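Local structure of putative HAD family hydrolase (Streptomyces avermitilis, 3MMZ) at residues 116-121 against 132-137; 16-21 against 85-90; 140-145 against 155-160; 57-62 against 92-97. The protein probably works as a metal-dependent phosphatase domain of the haloacid dehalogenase superfamily, forming part of a longer protein predicted to make CMP-N-acylneuraminate. All blocks are in the same frame, centred on the assembly; numbering follows the deposited sequence.

Interaction 1 of 4, residues 116-121 against 132-137; sequences PCFALV and DVVRGA. With CA (calcium ion), chain F.
F118 comes off helix 115-120 and drives one edge of its ring against V134 and A137, two residues a turn apart on helix 132-137. V134 and F118 cross at about a right angle. With V134 CG1 anti to the backbone N (chi1 179°), this methyl lies 3.5 Å from F118 CE2 and also touches CZ. The same F118 CE2 also meets backbone, with V134 O near the ring plane at 3.5 Å. Further round, A137 CB approaches F118 CD2 at 3.9 Å, again close to the plane. Y107 and P124 of the central sheet also touch F118, so the ring wedges between that sheet and helix 132-137. An alanine here would remove the whole ring and would probably open a gap beside V134 CG1 and A137 CB, letting the two helices shift against each other.

Helix 132-137 also carries a calcium site. G136 O binds the ion at 2.4 Å, with three waters and A138 O, and with G136 O and A138 O of the second subunit. One of those waters also donates to R135 O at 2.7 Å. No hydrogen bond links the two segments, so their joint is apolar apart from the contact with V134 O; A137, which the ring touches, follows G136, whose carbonyl binds the calcium shared with the second subunit.

Interaction 2 of 4, residues 16-21 against 85-90; sequences VLDFDG and DRKDLA. With CA (calcium ion), chain M.
D18 and K87 face each other across the active-site end of the sheet, and the chain reaches D18 along strand 14-17. V16 packs on L59 and L61 of the next strand, while L17 exchanges backbone hydrogen bonds with the same two residues. At D18 the side chain has CG anti to the backbone N (chi1 173°), which carries the carboxylate to the metal. OD2 binds calcium at 2.4 Å and also takes a hydrogen bond with T22 OG1. OD1 is turned instead toward K87 NZ, 3.6 Å away, a long salt bridge in which the two side chains meet roughly at right angles. A calcium-bound water donates to D18 OD1 as well, at 3.2 Å.

An aspartate pair at the end of the first sheet strand is consistent with the DxDx(T/V) motif of the HAD fold, whose aspartates hold the metal. The F19 ring packs on V38 and V40 of the antiparallel hairpin. D20 then contributes its backbone, O binding calcium at 2.3 Å, and N110 and three waters complete the shell. G21 follows with a positive phi (91°) at which a CB would jam against D20 O.

On the far side, K87 stands in the first turn of helix 87-98, its chain bent at chi2 and chi3. Its stronger partners are D114, by a salt bridge, and N113. Next to it, R86 grips D88 side-on through NE and NH2, NH2 to OD2 being 2.6 Å.

Interaction 3 of 4, residues 140-145 against 155-160; sequences AVTTVP and ASWILG
The backbones of T142 and W157 stay 9.9 Å apart at their CA atoms, and the gap between strand 140-141 with its exit loop and the last turns of helix 150-159 is spanned by a single indole. W157 has CG anti to its carbonyl carbon (chi1 -64°), and the six-membered ring reaches the strand with its outer atoms. CZ3 lies 3.8 Å from A140 CB, and CH2 lies 3.9 Å from T142 CG2; both methyls come in obliquely. The backbone of V141, the residue between them in sequence, meets the ring at its edge, with V141 O 3.8 Å from W157 CH2.

Strand 140-141 is the outermost strand of the parallel sheet on this side of the Rossmann-like HAD core, hydrogen-bonded to A126 next door, and the helix with W157 packs over it and V125. L6 and P7 of the N-terminal segment touch the indole too. T142 crosses W157 at about a right angle. Its hydroxyl points elsewhere: OG1 donates to V144 O at 2.7 Å, from a position tilted 25° out of the carbonyl plane, and bridges the turn that leaves the strand. T142 O receives a weak hydrogen bond from R135 of the second subunit.

Interaction 4 of 4, residues 57-62 against 92-97; sequences TMLILS and KQWCEE
L59 and W94 join strand 57-62 to helix 87-98, the helix of a beta-alpha-beta crossover that runs from strand 80-82 to strand 105-109 of the Rossmann-like HAD core and passes over the strands between. Strand and helix run nearly antiparallel here, at 159°, with their axes 11.7 Å apart at closest approach.

The aromatic contact is a CH-pi interaction. L59 CD2 sits squarely over one face of the W94 indole, 3.7 Å from the centroid of the five-membered ring and 13° off its normal. The two side chains arrive from opposite directions, and W94 has CG anti to the backbone N (chi1 -178°), which carries the indole out from the helix to L59.

The remaining apolar contacts lie at the six-membered ring. T57 slides past W94 the opposite way and sets CG2 3.6 Å from W94 CH2, with CZ2 almost as near; this approach is oblique. L59 CB also comes within 4.0 Å of W94 CZ2. V16 of strand 14-17 touches the indole as well, which ties it to a second strand. An alanine in place of W94 would probably leave L59 CD2 without a face to rest on and take from T57 CG2 its contact with the indole, opening a gap between helix and sheet.

No hydrogen bond or salt bridge joins the segments; within the helix K92 NZ pairs with E96 OE2 at 3.6 Å. M58 (a selenomethionine) brings its backbone O to 4.0 Å from W94 CZ2.

In the fold
From the N terminus, strand 14-17 opens interaction 2 and strand 57-62 opens interaction 4. Helix 87-98 closes both, first at its start and then two turns on, so the two loops cross rather than nest. Their strands are neighbours in the sheet. Interaction 1 follows in series, closing the short loop through strand 123-126; its helix 115-120 leans on helix 87-98, where C117 meets K87 and D88. Interaction 3 comes last, fastening strand 140-141 to the final helix about 20 Å, centre to centre, from interaction 2. Interactions 1 and 3 both face the second subunit.

Interaction 1 of 4, residues 116-121 against 132-137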
loop_
_atom_site.group_PDB
_atom_site.type_symbol
_atom_site.label_atom_id
_atom_site.label_comp_id
_atom_site.label_asym_id
_atom_site.label_seq_id
_atom_site.Cartn_x
_atom_site.Cartn_y
_atom_site.Cartn_z
ATOM N N PRO D 116 21.718 23.971 -0.185
ATOM C CA PRO D 116 22.159 25.376 -0.238
ATOM C C PRO D 116 21.057 26.359 -0.692
ATOM O O PRO D 116 21.033 27.506 -0.229
ATOM C CB PRO D 116 23.338 25.345 -1.230
ATOM C CG PRO D 116 23.852 23.941 -1.156
ATOM C CD PRO D 116 22.597 23.091 -0.976
ATOM N N CYS D 117 20.156 25.932 -1.576
ATOM C CA CYS D 117 19.006 26.773 -1.941
ATOM C C CYS D 117 18.056 26.937 -0.759
ATOM O O CYS D 117 17.560 28.036 -0.513
ATOM C CB CYS D 117 18.238 26.204 -3.138
ATOM S SG CYS D 117 19.141 26.361 -4.683
ATOM N N PHE D 118 17.825 25.838 -0.036
ATOM C CA PHE D 118 16.994 25.828 1.170
ATOM C C PHE D 118 17.493 26.893 2.157
ATOM O O PHE D 118 16.696 27.659 2.686
ATOM C CB PHE D 118 17.028 24.436 1.842
ATOM C CG PHE D 118 15.972 23.468 1.359
ATOM C CD1 PHE D 118 15.418 23.565 0.086
ATOM C CD2 PHE D 118 15.542 22.434 2.201
ATOM C CE1 PHE D 118 14.430 22.656 -0.337
ATOM C CE2 PHE D 118 14.575 21.521 1.792
ATOM C CZ PHE D 118 14.007 21.633 0.524
ATOM N N ALA D 119 18.808 26.940 2.379
ATOM C CA ALA D 119 19.427 27.912 3.303
ATOM C C ALA D 119 19.246 29.367 2.860
ATOM O O ALA D 119 19.179 30.272 3.698
ATOM C CB ALA D 119 20.920 27.605 3.514
ATOM N N LEU D 120 19.190 29.579 1.549
ATOM C CA LEU D 120 19.030 30.908 0.956
ATOM C C LEU D 120 17.629 31.509 1.157
ATOM O O LEU D 120 17.497 32.719 1.343
ATOM C CB LEU D 120 19.320 30.835 -0.547
ATOM C CG LEU D 120 20.075 31.881 -1.378
ATOM C CD1 LEU D 120 19.829 33.339 -0.966
ATOM C CD2 LEU D 120 21.560 31.573 -1.341
ATOM N N VAL D 121 16.591 30.678 1.102
ATOM C CA VAL D 121 15.222 31.193 0.966
ATOM C C VAL D 121 14.407 31.126 2.252
ATOM O O VAL D 121 14.741 30.382 3.173
ATOM C CB VAL D 121 14.452 30.505 -0.179
ATOM C CG1 VAL D 121 15.208 30.654 -1.494
ATOM C CG2 VAL D 121 14.193 29.011 0.142
ATOM N N ASP D 132 16.069 12.029 3.299
ATOM C CA ASP D 132 15.754 12.243 4.720
ATOM C C ASP D 132 16.194 13.594 5.290
ATOM O O ASP D 132 15.408 14.265 5.961
ATOM C CB ASP D 132 16.312 11.100 5.573
ATOM C CG ASP D 132 15.558 9.809 5.371
ATOM O OD1 ASP D 132 14.402 9.859 4.900
ATOM O OD2 ASP D 132 16.109 8.737 5.699
ATOM N N VAL D 133 17.433 14.005 5.011
ATOM C CA VAL D 133 17.952 15.284 5.538
ATOM C C VAL D 133 17.225 16.498 4.951
ATOM O O VAL D 133 17.107 17.539 5.595
ATOM C CB VAL D 133 19.495 15.432 5.375
ATOM C CG1 VAL D 133 20.223 14.277 6.065
ATOM C CG2 VAL D 133 19.890 15.530 3.916
ATOM N N VAL D 134 16.724 16.339 3.729
ATOM C CA VAL D 134 16.003 17.401 3.030
ATOM C C VAL D 134 14.615 17.601 3.650
ATOM O O VAL D 134 14.173 18.731 3.849
ATOM C CB VAL D 134 15.904 17.100 1.508
ATOM C CG1 VAL D 134 15.120 18.193 0.763
ATOM C CG2 VAL D 134 17.299 16.947 0.905
ATOM N N ARG D 135 13.930 16.501 3.964
ATOM C CA ARG D 135 12.645 16.590 4.670
ATOM C C ARG D 135 12.799 17.348 5.978
ATOM O O ARG D 135 11.997 18.233 6.294
ATOM C CB ARG D 135 12.086 15.197 4.946
ATOM C CG ARG D 135 11.488 14.522 3.746
ATOM C CD ARG D 135 11.522 13.018 3.926
ATOM N NE ARG D 135 10.511 12.459 4.821
ATOM C CZ ARG D 135 10.772 11.783 5.946
ATOM N NH1 ARG D 135 12.032 11.602 6.360
ATOM N NH2 ARG D 135 9.765 11.274 6.667
ATOM N N GLY D 136 13.860 17.038 6.718
ATOM C CA GLY D 136 14.143 17.748 7.976
ATOM C C GLY D 136 14.417 19.234 7.776
ATOM O O GLY D 136 13.847 20.079 8.467
ATOM N N ALA D 137 15.289 19.546 6.816
ATOM C CA ALA D 137 15.744 20.915 6.548
ATOM C C ALA D 137 14.644 21.864 6.088
ATOM O O ALA D 137 14.734 23.071 6.289
ATOM C CB ALA D 137 16.869 20.891 5.512
HETATM CA CA CA F . 11.970 21.350 9.275
HETATM O O HOH W 1 10.905 19.474 8.380
HETATM O O HOH W 2 11.597 23.650 10.238
HETATM O O HOH W 3 14.079 22.587 9.969
#

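Interaction 2 of 4, residues 16-21 against 85-90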
loop_
_atom_site.group_PDB
_atom_site.type_symbol
_atom_site.label_atom_id
_atom_site.label_comp_id
_atom_site.label_asym_id
_atom_site.label_seq_id
_atom_site.Cartn_x
_atom_site.Cartn_y
_atom_site.Cartn_z
ATOM N N VAL D 16 9.913 28.955 -6.757
ATOM C CA VAL D 16 10.993 28.387 -7.546
ATOM C C VAL D 16 10.992 26.872 -7.382
ATOM O O VAL D 16 10.967 26.367 -6.257
ATOM C CB VAL D 16 12.367 28.986 -7.157
ATOM C CG1 VAL D 16 13.469 28.424 -8.060
ATOM C CG2 VAL D 16 12.336 30.520 -7.266
ATOM N N LEU D 17 11.004 26.160 -8.502
ATOM C CA LEU D 17 10.869 24.698 -8.485
ATOM C C LEU D 17 12.101 23.981 -9.028
ATOM O O LEU D 17 12.578 24.278 -10.121
ATOM C CB LEU D 17 9.629 24.265 -9.292
ATOM C CG LEU D 17 8.290 24.931 -8.962
ATOM C CD1 LEU D 17 7.250 24.580 -10.024
ATOM C CD2 LEU D 17 7.779 24.540 -7.584
ATOM N N ASP D 18 12.618 23.041 -8.244
ATOM C CA ASP D 18 13.497 22.010 -8.758
ATOM C C ASP D 18 12.697 21.135 -9.747
ATOM O O ASP D 18 11.467 21.168 -9.740
ATOM C CB ASP D 18 14.052 21.188 -7.596
ATOM C CG ASP D 18 14.840 19.984 -8.059
ATOM O OD1 ASP D 18 15.794 20.148 -8.850
ATOM O OD2 ASP D 18 14.489 18.868 -7.647
ATOM N N PHE D 19 13.380 20.379 -10.607
ATOM C CA PHE D 19 12.677 19.562 -11.605
ATOM C C PHE D 19 12.684 18.063 -11.304
ATOM O O PHE D 19 11.696 17.548 -10.781
ATOM C CB PHE D 19 13.177 19.842 -13.024
ATOM C CG PHE D 19 12.410 19.103 -14.094
ATOM C CD1 PHE D 19 11.108 19.481 -14.426
ATOM C CD2 PHE D 19 12.993 18.042 -14.769
ATOM C CE1 PHE D 19 10.399 18.809 -15.421
ATOM C CE2 PHE D 19 12.298 17.362 -15.767
ATOM C CZ PHE D 19 10.995 17.742 -16.089
ATOM N N ASP D 20 13.779 17.362 -11.607
ATOM C CA ASP D 20 13.823 15.913 -11.346
ATOM C C ASP D 20 13.643 15.612 -9.860
ATOM O O ASP D 20 14.348 16.163 -9.022
ATOM C CB ASP D 20 15.127 15.281 -11.851
ATOM C CG ASP D 20 15.261 15.347 -13.365
ATOM O OD1 ASP D 20 14.764 14.431 -14.060
ATOM O OD2 ASP D 20 15.876 16.315 -13.860
ATOM N N GLY D 21 12.677 14.751 -9.544
ATOM C CA GLY D 21 12.475 14.318 -8.169
ATOM C C GLY D 21 11.489 15.200 -7.426
ATOM O O GLY D 21 11.017 14.833 -6.342
ATOM N N ASP D 85 26.113 25.676 -13.037
ATOM C CA ASP D 85 27.199 25.247 -12.145
ATOM C C ASP D 85 26.718 25.191 -10.684
ATOM O O ASP D 85 26.553 24.099 -10.121
ATOM C CB ASP D 85 28.417 26.173 -12.289
ATOM C CG ASP D 85 29.584 25.789 -11.366
ATOM O OD1 ASP D 85 29.702 24.603 -10.974
ATOM O OD2 ASP D 85 30.397 26.683 -11.038
ATOM N N ARG D 86 26.488 26.361 -10.086
ATOM C CA ARG D 86 26.026 26.437 -8.700
ATOM C C ARG D 86 24.618 27.004 -8.556
ATOM O O ARG D 86 24.372 28.197 -8.745
ATOM C CB ARG D 86 27.029 27.176 -7.820
ATOM C CG ARG D 86 28.109 26.253 -7.281
ATOM C CD ARG D 86 28.861 26.885 -6.144
ATOM N NE ARG D 86 27.983 27.288 -5.046
ATOM C CZ ARG D 86 28.346 28.124 -4.077
ATOM N NH1 ARG D 86 29.563 28.650 -4.075
ATOM N NH2 ARG D 86 27.490 28.444 -3.117
ATOM N N LYS D 87 23.708 26.101 -8.204
ATOM C CA LYS D 87 22.280 26.346 -8.159
ATOM C C LYS D 87 21.921 27.525 -7.264
ATOM O O LYS D 87 21.215 28.438 -7.678
ATOM C CB LYS D 87 21.588 25.073 -7.655
ATOM C CG LYS D 87 20.216 24.870 -8.187
ATOM C CD LYS D 87 19.926 23.402 -8.422
ATOM C CE LYS D 87 19.638 22.653 -7.135
ATOM N NZ LYS D 87 18.915 21.381 -7.441
ATOM N N ASP D 88 22.421 27.489 -6.035
ATOM C CA ASP D 88 22.128 28.507 -5.031
ATOM C C ASP D 88 22.591 29.921 -5.422
ATOM O O ASP D 88 21.880 30.894 -5.173
ATOM C CB ASP D 88 22.720 28.096 -3.675
ATOM C CG ASP D 88 24.236 27.979 -3.702
ATOM O OD1 ASP D 88 24.791 27.367 -4.643
ATOM O OD2 ASP D 88 24.881 28.494 -2.772
ATOM N N LEU D 89 23.768 30.026 -6.038
ATOM C CA LEU D 89 24.271 31.322 -6.534
ATOM C C LEU D 89 23.398 31.886 -7.645
ATOM O O LEU D 89 23.115 33.090 -7.681
ATOM C CB LEU D 89 25.706 31.190 -7.035
ATOM C CG LEU D 89 26.737 30.766 -5.993
ATOM C CD1 LEU D 89 28.096 30.614 -6.651
ATOM C CD2 LEU D 89 26.779 31.787 -4.865
ATOM N N ALA D 90 22.966 31.001 -8.543
ATOM C CA ALA D 90 22.074 31.383 -9.623
ATOM C C ALA D 90 20.769 31.928 -9.045
ATOM O O ALA D 90 20.236 32.930 -9.527
ATOM C CB ALA D 90 21.811 30.199 -10.541
HETATM CA CA CA M . 16.108 17.048 -7.826
HETATM O O HOH W 4 17.325 17.513 -9.838
HETATM O O HOH W 5 16.698 14.782 -7.921
HETATM O O HOH W 6 17.640 18.232 -6.502
#

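Interaction 3 of 4, residues 140-145 against 155-160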
loop_
_atom_site.group_PDB
_atom_site.type_symbol
_atom_site.label_atom_id
_atom_site.label_comp_id
_atom_site.label_asym_id
_atom_site.label_seq_id
_atom_site.Cartn_x
_atom_site.Cartn_y
_atom_site.Cartn_z
ATOM N N ALA D 140 8.433 23.310 5.372
ATOM C CA ALA D 140 7.183 22.592 5.158
ATOM C C ALA D 140 7.480 21.349 4.307
ATOM O O ALA D 140 8.440 21.348 3.528
ATOM C CB ALA D 140 6.173 23.493 4.475
ATOM N N VAL D 141 6.676 20.290 4.470
ATOM C CA VAL D 141 6.902 19.034 3.750
ATOM C C VAL D 141 5.563 18.611 3.168
ATOM O O VAL D 141 4.558 18.596 3.882
ATOM C CB VAL D 141 7.444 17.911 4.690
ATOM C CG1 VAL D 141 7.705 16.609 3.931
ATOM C CG2 VAL D 141 8.729 18.362 5.423
ATOM N N THR D 142 5.531 18.288 1.877
ATOM C CA THR D 142 4.268 17.865 1.269
ATOM C C THR D 142 3.941 16.444 1.721
ATOM O O THR D 142 4.826 15.717 2.191
ATOM C CB THR D 142 4.298 17.921 -0.276
ATOM O OG1 THR D 142 5.183 16.909 -0.774
ATOM C CG2 THR D 142 4.731 19.299 -0.773
ATOM N N THR D 143 2.671 16.057 1.598
ATOM C CA THR D 143 2.276 14.674 1.854
ATOM C C THR D 143 2.412 13.836 0.582
ATOM O O THR D 143 2.650 12.630 0.637
ATOM C CB THR D 143 0.816 14.591 2.361
ATOM O OG1 THR D 143 -0.061 15.133 1.370
ATOM C CG2 THR D 143 0.646 15.369 3.626
ATOM N N VAL D 144 2.265 14.490 -0.568
ATOM C CA VAL D 144 2.286 13.826 -1.872
ATOM C C VAL D 144 3.722 13.806 -2.401
ATOM O O VAL D 144 4.391 14.835 -2.354
ATOM C CB VAL D 144 1.361 14.612 -2.869
ATOM C CG1 VAL D 144 1.446 14.064 -4.268
ATOM C CG2 VAL D 144 -0.095 14.576 -2.374
ATOM N N PRO D 145 4.206 12.647 -2.905
ATOM C CA PRO D 145 5.591 12.611 -3.409
ATOM C C PRO D 145 5.826 13.306 -4.763
ATOM O O PRO D 145 4.884 13.633 -5.467
ATOM C CB PRO D 145 5.884 11.112 -3.525
ATOM C CG PRO D 145 4.548 10.469 -3.735
ATOM C CD PRO D 145 3.534 11.333 -3.012
ATOM N N ALA D 155 0.213 24.369 -4.200
ATOM C CA ALA D 155 -0.687 25.370 -4.758
ATOM C C ALA D 155 -1.939 25.514 -3.885
ATOM O O ALA D 155 -2.446 26.622 -3.713
ATOM C CB ALA D 155 -1.057 25.028 -6.216
ATOM N N SER D 156 -2.412 24.402 -3.314
ATOM C CA SER D 156 -3.616 24.426 -2.465
ATOM C C SER D 156 -3.354 25.055 -1.104
ATOM O O SER D 156 -4.262 25.649 -0.523
ATOM C CB SER D 156 -4.268 23.037 -2.311
ATOM O OG SER D 156 -3.553 22.212 -1.403
ATOM N N TRP D 157 -2.121 24.947 -0.602
ATOM C CA TRP D 157 -1.737 25.686 0.610
ATOM C C TRP D 157 -1.857 27.192 0.373
ATOM O O TRP D 157 -2.396 27.925 1.202
ATOM C CB TRP D 157 -0.288 25.383 1.011
ATOM C CG TRP D 157 0.001 23.976 1.396
ATOM C CD1 TRP D 157 -0.901 22.990 1.707
ATOM C CD2 TRP D 157 1.298 23.401 1.560
ATOM N NE1 TRP D 157 -0.235 21.828 2.030
ATOM C CE2 TRP D 157 1.114 22.052 1.940
ATOM C CE3 TRP D 157 2.605 23.892 1.393
ATOM C CZ2 TRP D 157 2.192 21.184 2.181
ATOM C CZ3 TRP D 157 3.674 23.027 1.620
ATOM C CH2 TRP D 157 3.458 21.692 2.020
ATOM N N ILE D 158 -1.333 27.643 -0.759
ATOM C CA ILE D 158 -1.270 29.062 -1.081
ATOM C C ILE D 158 -2.643 29.609 -1.488
ATOM O O ILE D 158 -3.034 30.701 -1.062
ATOM C CB ILE D 158 -0.215 29.343 -2.209
ATOM C CG1 ILE D 158 1.167 28.756 -1.857
ATOM C CG2 ILE D 158 -0.128 30.842 -2.546
ATOM C CD1 ILE D 158 1.737 29.252 -0.543
ATOM N N LEU D 159 -3.376 28.852 -2.298
ATOM C CA LEU D 159 -4.600 29.374 -2.936
ATOM C C LEU D 159 -5.911 28.799 -2.393
ATOM O O LEU D 159 -6.998 29.283 -2.727
ATOM C CB LEU D 159 -4.534 29.165 -4.453
ATOM C CG LEU D 159 -3.334 29.802 -5.155
ATOM C CD1 LEU D 159 -3.243 29.298 -6.599
ATOM C CD2 LEU D 159 -3.382 31.332 -5.096
ATOM N N GLY D 160 -5.806 27.779 -1.556
ATOM C CA GLY D 160 -6.988 27.096 -1.040
ATOM C C GLY D 160 -7.404 25.921 -1.907
ATOM O O GLY D 160 -6.858 25.710 -3.000
#

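Interaction 4 of 4, residues 57-62 against 92-97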
loop_
_atom_site.group_PDB
_atom_site.type_symbol
_atom_site.label_atom_id
_atom_site.label_comp_id
_atom_site.label_asym_id
_atom_site.label_seq_id
_atom_site.Cartn_x
_atom_site.Cartn_y
_atom_site.Cartn_z
ATOM N N THR D 57 5.783 35.296 -9.064
ATOM C CA THR D 57 6.898 35.124 -9.988
ATOM C C THR D 57 7.407 33.676 -9.934
ATOM O O THR D 57 7.791 33.188 -8.869
ATOM C CB THR D 57 8.030 36.130 -9.692
ATOM O OG1 THR D 57 7.486 37.457 -9.638
ATOM C CG2 THR D 57 9.096 36.066 -10.774
HETATM N N MSE D 58 7.391 33.004 -11.084
HETATM C CA MSE D 58 7.692 31.571 -11.180
HETATM C C MSE D 58 9.058 31.318 -11.796
HETATM O O MSE D 58 9.579 32.157 -12.544
HETATM C CB MSE D 58 6.645 30.847 -12.033
HETATM C CG MSE D 58 5.202 31.255 -11.793
HETATM SE SE MSE D 58 4.532 30.647 -10.059
HETATM C CE MSE D 58 4.793 28.719 -10.205
ATOM N N LEU D 59 9.625 30.150 -11.496
ATOM C CA LEU D 59 10.916 29.753 -12.046
ATOM C C LEU D 59 11.168 28.278 -11.822
ATOM O O LEU D 59 10.941 27.773 -10.726
ATOM C CB LEU D 59 12.053 30.551 -11.399
ATOM C CG LEU D 59 13.470 30.306 -11.943
ATOM C CD1 LEU D 59 13.618 30.813 -13.369
ATOM C CD2 LEU D 59 14.525 30.914 -11.036
ATOM N N ILE D 60 11.648 27.601 -12.863
ATOM C CA ILE D 60 12.213 26.268 -12.723
ATOM C C ILE D 60 13.733 26.371 -12.764
ATOM O O ILE D 60 14.303 26.954 -13.695
ATOM C CB ILE D 60 11.709 25.318 -13.825
ATOM C CG1 ILE D 60 10.210 25.063 -13.631
ATOM C CG2 ILE D 60 12.493 24.020 -13.802
ATOM C CD1 ILE D 60 9.539 24.347 -14.783
ATOM N N LEU D 61 14.369 25.798 -11.746
ATOM C CA LEU D 61 15.813 25.851 -11.569
ATOM C C LEU D 61 16.384 24.434 -11.588
ATOM O O LEU D 61 15.930 23.581 -10.832
ATOM C CB LEU D 61 16.126 26.529 -10.230
ATOM C CG LEU D 61 17.573 26.798 -9.817
ATOM C CD1 LEU D 61 18.219 27.805 -10.759
ATOM C CD2 LEU D 61 17.607 27.324 -8.399
ATOM N N SER D 62 17.369 24.184 -12.452
ATOM C CA SER D 62 17.989 22.853 -12.536
ATOM C C SER D 62 19.479 22.882 -12.899
ATOM O O SER D 62 19.943 23.781 -13.595
ATOM C CB SER D 62 17.213 21.946 -13.502
ATOM O OG SER D 62 17.625 20.595 -13.371
ATOM N N LYS D 92 20.323 33.161 -5.834
ATOM C CA LYS D 92 20.569 34.407 -5.101
ATOM C C LYS D 92 20.585 35.607 -6.053
ATOM O O LYS D 92 19.952 36.624 -5.781
ATOM C CB LYS D 92 21.871 34.333 -4.297
ATOM C CG LYS D 92 22.108 35.526 -3.381
ATOM C CD LYS D 92 23.181 35.217 -2.350
ATOM C CE LYS D 92 23.523 36.430 -1.499
ATOM N NZ LYS D 92 24.392 37.383 -2.233
ATOM N N GLN D 93 21.296 35.461 -7.169
ATOM C CA GLN D 93 21.383 36.490 -8.206
ATOM C C GLN D 93 20.014 36.783 -8.842
ATOM O O GLN D 93 19.647 37.945 -9.037
ATOM C CB GLN D 93 22.401 36.065 -9.277
ATOM C CG GLN D 93 22.743 37.152 -10.306
ATOM C CD GLN D 93 23.437 36.604 -11.551
ATOM O OE1 GLN D 93 24.640 36.807 -11.749
ATOM N NE2 GLN D 93 22.684 35.902 -12.387
ATOM N N TRP D 94 19.261 35.733 -9.154
ATOM C CA TRP D 94 17.929 35.884 -9.745
ATOM C C TRP D 94 16.998 36.678 -8.823
ATOM O O TRP D 94 16.332 37.619 -9.272
ATOM C CB TRP D 94 17.343 34.509 -10.081
ATOM C CG TRP D 94 16.003 34.554 -10.741
ATOM C CD1 TRP D 94 15.753 34.690 -12.076
ATOM C CD2 TRP D 94 14.728 34.446 -10.101
ATOM N NE1 TRP D 94 14.398 34.682 -12.307
ATOM C CE2 TRP D 94 13.745 34.533 -11.112
ATOM C CE3 TRP D 94 14.316 34.288 -8.770
ATOM C CZ2 TRP D 94 12.376 34.461 -10.838
ATOM C CZ3 TRP D 94 12.947 34.214 -8.495
ATOM C CH2 TRP D 94 11.996 34.301 -9.527
ATOM N N CYS D 95 16.976 36.318 -7.536
ATOM C CA CYS D 95 16.205 37.055 -6.533
ATOM C C CYS D 95 16.545 38.542 -6.540
ATOM O O CYS D 95 15.655 39.389 -6.543
ATOM C CB CYS D 95 16.465 36.509 -5.140
ATOM S SG CYS D 95 15.754 34.872 -4.885
ATOM N N GLU D 96 17.841 38.833 -6.524
ATOM C CA GLU D 96 18.343 40.211 -6.537
ATOM C C GLU D 96 17.825 40.969 -7.764
ATOM O O GLU D 96 17.363 42.114 -7.665
ATOM C CB GLU D 96 19.873 40.219 -6.549
ATOM C CG GLU D 96 20.554 39.735 -5.272
ATOM C CD GLU D 96 22.074 39.886 -5.331
ATOM O OE1 GLU D 96 22.557 41.010 -5.620
ATOM O OE2 GLU D 96 22.790 38.894 -5.080
ATOM N N GLU D 97 17.899 40.306 -8.913
ATOM C CA GLU D 97 17.549 40.897 -10.197
ATOM C C GLU D 97 16.058 41.127 -10.360
ATOM O O GLU D 97 15.643 42.037 -11.080
ATOM C CB GLU D 97 18.029 39.993 -11.315
ATOM C CG GLU D 97 19.524 39.910 -11.407
ATOM C CD GLU D 97 19.975 38.930 -12.450
ATOM O OE1 GLU D 97 19.142 38.141 -12.943
ATOM O OE2 GLU D 97 21.171 38.961 -12.777
#